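PDB 4UUL: L-lactate dehydrogenase from Trichomonas vaginalis, which catalyses the NADH-dependent reduction of pyruvate to L-lactate and belongs to the malate dehydrogenase type 2 family. Local coordinates for residues W183-H186 against G187-V191; F303-N306 against D307-E311. The protein carries 1 engineered substitution. All coordinates share one frame; numbering follows the deposited sequence.

Contact 1: W183-H186 against G187-V191; sequences WGNH and GESMV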
# COMPACT_ATOMS: atom_id res chain seq x y z
N TRP B 183 -4.93 21.50 15.40
CA TRP B 183 -5.14 21.43 16.84
C TRP B 183 -6.57 20.96 17.18
O TRP B 183 -7.52 21.28 16.44
CB TRP B 183 -5.01 22.81 17.51
CG TRP B 183 -3.79 23.63 17.31
CD1 TRP B 183 -3.47 24.39 16.22
CD2 TRP B 183 -2.78 23.90 18.29
NE1 TRP B 183 -2.32 25.11 16.46
CE2 TRP B 183 -1.88 24.83 17.73
CE3 TRP B 183 -2.54 23.43 19.59
CZ2 TRP B 183 -0.78 25.32 18.43
CZ3 TRP B 183 -1.48 23.96 20.31
CH2 TRP B 183 -0.61 24.87 19.72
N GLY B 184 -6.71 20.32 18.33
CA GLY B 184 -8.02 20.13 18.91
C GLY B 184 -8.71 18.87 18.45
O GLY B 184 -8.11 17.79 18.39
N ASN B 185 -9.99 19.02 18.17
CA ASN B 185 -10.87 17.92 17.75
C ASN B 185 -10.83 17.75 16.25
O ASN B 185 -10.50 18.62 15.53
CB ASN B 185 -12.31 18.24 18.17
CG ASN B 185 -13.20 17.02 18.25
OD1 ASN B 185 -12.73 15.88 18.03
ND2 ASN B 185 -14.50 17.24 18.51
N HIS B 186 -11.33 16.63 15.78
CA HIS B 186 -11.94 16.53 14.38
C HIS B 186 -13.28 17.16 14.32
O HIS B 186 -13.80 17.63 15.34
CB HIS B 186 -12.03 15.11 13.95
CG HIS B 186 -10.71 14.68 13.38
ND1 HIS B 186 -9.92 13.72 13.96
CD2 HIS B 186 -10.01 15.13 12.31
CE1 HIS B 186 -8.84 13.53 13.22
NE2 HIS B 186 -8.83 14.45 12.27
N GLY B 187 -13.88 17.17 13.17
CA GLY B 187 -15.18 17.77 12.98
C GLY B 187 -15.02 19.22 12.75
O GLY B 187 -13.90 19.74 12.50
N GLU B 188 -16.15 19.87 12.89
CA GLU B 188 -16.31 21.26 12.62
C GLU B 188 -15.37 22.11 13.42
O GLU B 188 -15.03 23.17 12.94
CB GLU B 188 -17.78 21.68 12.87
CG GLU B 188 -18.77 21.07 11.88
CD GLU B 188 -20.20 21.54 12.10
OE1 GLU B 188 -20.44 22.34 13.03
OE2 GLU B 188 -21.08 21.10 11.34
N SER B 189 -14.96 21.71 14.63
CA SER B 189 -14.17 22.58 15.45
C SER B 189 -12.66 22.49 15.26
O SER B 189 -11.91 23.19 15.89
CB SER B 189 -14.50 22.42 16.95
OG SER B 189 -13.94 21.25 17.45
N MET B 190 -12.18 21.57 14.41
CA MET B 190 -10.76 21.39 14.20
C MET B 190 -10.13 22.71 13.81
O MET B 190 -10.68 23.50 13.04
CB MET B 190 -10.54 20.44 13.06
CG MET B 190 -9.16 19.89 12.91
SD MET B 190 -9.01 18.70 11.55
CE MET B 190 -9.39 19.71 10.13
N VAL B 191 -8.92 22.95 14.33
CA VAL B 191 -8.21 24.19 14.07
C VAL B 191 -7.04 23.91 13.10
O VAL B 191 -6.03 23.31 13.50
CB VAL B 191 -7.66 24.80 15.37
CG1 VAL B 191 -7.10 26.17 15.02
CG2 VAL B 191 -8.74 24.90 16.43
O HOH W 1 -16.08 19.30 15.93
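Trp-183 and Val-191 face each other as an antiparallel hydrogen-bonded pair where strand 177-183 ends and strand 191-193 begins. Trp-183 N gives its hydrogen to Val-191 O at 2.8 Å, and Val-191 N returns a bond to Trp-183 O at 3.0 Å. Their CB atoms meet at 3.9 Å, on the face where helix 307-337 lends Leu-309 and Leu-313. The indole swings its CD1 edge to Val-191 O, while its NE1 bonds Asp-193. Gly-184 follows at a positive phi of 89°, a backbone shape glycine takes readily. Farther round the loop, Asn-185 O presses on Met-190 CB at 3.1 Å. With CG anti to the backbone N (chi1 -166°), Met-190 in the conformer given runs alongside His-186, its SD 3.8 Å from His-186 CD2 and oblique to the ring, a contact to be read with caution because the side chain has a second conformer. This loop between the two strands carries the predicted proton acceptor of the lactate/malate dehydrogenase active site, His-186, whose NE2 bonds Asp-158, probably the counterpart of the family's His-Asp pair, and whose ND1 bonds Asp-132. Ser-189, small enough to sit against Asn-185 CB, shares Asp-319 of helix 307-337 with Asn-185 ND2. The far bend is looser: Gly-187 and Glu-188 are exposed, the glutamate carboxylate suiting solvent, and a water spans the turn, donating to His-186 O at 2.9 Å and accepting from Ser-189 N at 3.0 Å.

Contact 2: F303-N306 against D307-E311; sequences FKVN and DWLRE
Asp-307, exposed, opens helix 307-337, setting its CB 3.7 Å from Asn-306 C. An acidic group suits this exposed first turn, where it would probably interact favourably with the positive end of the helix dipole. Trp-308 comes next. Its CB packs against Asn-306 OD1, and the amide oxygen lies at the edge of the indole, near its plane. The rest of the ring leads away to stack edge-to-face with Phe-218 and to touch Val-191 and Asp-193, work for which a broad aromatic is well fitted. Leu-309 is the buried member. Its backbone N donates to Asn-306 OD1 at 2.9 Å, with an N-H...O angle of 165° and the donor nearly in line with the side-chain C=O bond. Asparagine can do this because chi1 of 67° tucks CG between the backbone N and the carbonyl carbon, bringing the short amide back over the first turn. The leucine side chain meanwhile reaches the incoming chain, CD2 lying 3.6 Å from Lys-304 O and CB 4.1 Å from Val-305 CG1. At Arg-310 the backbone N binds Asn-306 O at 2.9 Å, the first i to i+4 bond of the helix. Val-305 CG1, anti to its own backbone N (chi1 -176°), comes 3.5 Å from Arg-310 N and also meets the arginine's aliphatic CB at 3.8 Å. Farther out, the guanidinium bonds Tyr-277 O through NH1 and forms a salt bridge with Asp-314 through NE. Glu-311 N then bonds Asp-307 O, carrying the repeat onward. Asn-306, joined to the helix by one side-chain and one main-chain acceptor, is a classic asparagine N-cap, here starting the long C-terminal helix of the lactate/malate dehydrogenase fold.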
# COMPACT_ATOMS: atom_id res chain seq x y z
N PHE B 303 5.36 27.78 20.23
CA PHE B 303 4.40 28.35 19.30
C PHE B 303 3.63 29.49 19.97
O PHE B 303 3.53 29.57 21.20
CB PHE B 303 3.48 27.27 18.73
CG PHE B 303 4.22 26.31 17.78
CD1 PHE B 303 4.82 26.82 16.63
CD2 PHE B 303 4.32 24.96 18.06
CE1 PHE B 303 5.53 25.98 15.78
CE2 PHE B 303 5.00 24.11 17.21
CZ PHE B 303 5.61 24.61 16.07
N LYS B 304 3.10 30.38 19.16
CA LYS B 304 2.45 31.59 19.66
C LYS B 304 0.96 31.47 19.52
O LYS B 304 0.45 30.92 18.53
CB LYS B 304 2.91 32.79 18.86
CG LYS B 304 4.38 33.12 19.09
CD LYS B 304 4.75 34.51 18.60
CE LYS B 304 4.65 34.62 17.08
NZ LYS B 304 5.34 35.85 16.58
N VAL B 305 0.25 31.96 20.52
CA VAL B 305 -1.19 31.91 20.49
C VAL B 305 -1.76 33.34 20.39
O VAL B 305 -1.88 34.05 21.37
CB VAL B 305 -1.76 31.19 21.73
CG1 VAL B 305 -3.28 31.08 21.61
CG2 VAL B 305 -1.14 29.79 21.89
N ASN B 306 -2.12 33.74 19.16
CA ASN B 306 -2.72 35.04 18.93
C ASN B 306 -4.19 34.97 19.30
O ASN B 306 -4.70 33.93 19.72
CB ASN B 306 -2.45 35.61 17.52
CG ASN B 306 -3.11 34.84 16.41
OD1 ASN B 306 -3.96 33.97 16.61
ND2 ASN B 306 -2.69 35.14 15.19
N ASP B 307 -4.89 36.09 19.21
CA ASP B 307 -6.28 36.13 19.66
C ASP B 307 -7.15 35.18 18.85
O ASP B 307 -8.00 34.50 19.39
CB ASP B 307 -6.87 37.56 19.58
CG ASP B 307 -6.29 38.48 20.60
OD1 ASP B 307 -5.67 38.01 21.57
OD2 ASP B 307 -6.47 39.70 20.44
N TRP B 308 -6.91 35.09 17.56
CA TRP B 308 -7.66 34.16 16.72
C TRP B 308 -7.45 32.73 17.18
O TRP B 308 -8.42 31.99 17.39
CB TRP B 308 -7.23 34.30 15.25
CG TRP B 308 -7.87 33.26 14.34
CD1 TRP B 308 -9.09 33.35 13.74
CD2 TRP B 308 -7.32 31.99 13.95
NE1 TRP B 308 -9.34 32.20 13.01
CE2 TRP B 308 -8.28 31.36 13.12
CE3 TRP B 308 -6.13 31.34 14.22
CZ2 TRP B 308 -8.07 30.11 12.55
CZ3 TRP B 308 -5.92 30.09 13.63
CH2 TRP B 308 -6.90 29.49 12.84
N LEU B 309 -6.21 32.33 17.38
CA LEU B 309 -5.93 30.97 17.77
C LEU B 309 -6.47 30.68 19.15
O LEU B 309 -7.00 29.58 19.41
CB LEU B 309 -4.41 30.67 17.67
CG LEU B 309 -4.04 29.21 17.98
CD1 LEU B 309 -4.81 28.19 17.11
CD2 LEU B 309 -2.54 29.00 17.81
N ARG B 310 -6.40 31.65 20.05
CA ARG B 310 -6.90 31.42 21.42
C ARG B 310 -8.38 31.06 21.37
O ARG B 310 -8.83 30.12 22.00
CB ARG B 310 -6.71 32.69 22.27
CG ARG B 310 -7.17 32.59 23.75
CD ARG B 310 -6.22 31.74 24.54
NE ARG B 310 -6.60 30.34 24.53
CZ ARG B 310 -5.77 29.34 24.80
NH1 ARG B 310 -4.48 29.56 25.04
NH2 ARG B 310 -6.21 28.10 24.80
N GLU B 311 -9.14 31.83 20.61
CA GLU B 311 -10.56 31.61 20.49
C GLU B 311 -10.83 30.24 19.85
O GLU B 311 -11.70 29.49 20.32
CB GLU B 311 -11.23 32.76 19.72
CG GLU B 311 -12.75 32.65 19.61
CD GLU B 311 -13.40 33.81 18.87
OE1 GLU B 311 -12.73 34.86 18.68
OE2 GLU B 311 -14.59 33.69 18.49

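Contact 1 is mostly buried and carries the predicted catalytic histidine, whereas contact 2 lies at the surface, away from the annotated sites; their centres are about 15 Å apart. Helix 307-337 connects them: contact 2 forms its first turn, and later residues of the same helix serve the loop of contact 1. They also meet directly, with Val-191 CG1 lying 3.7 Å from Leu-309 CD1 and 4.0 Å from Trp-308 CH2. Both rest on backbone hydrogen bonds, but contact 1 uses a strand pair closed by a water-bridged bend, while contact 2 adds a side-chain amide to satisfy an N-H at the helix start.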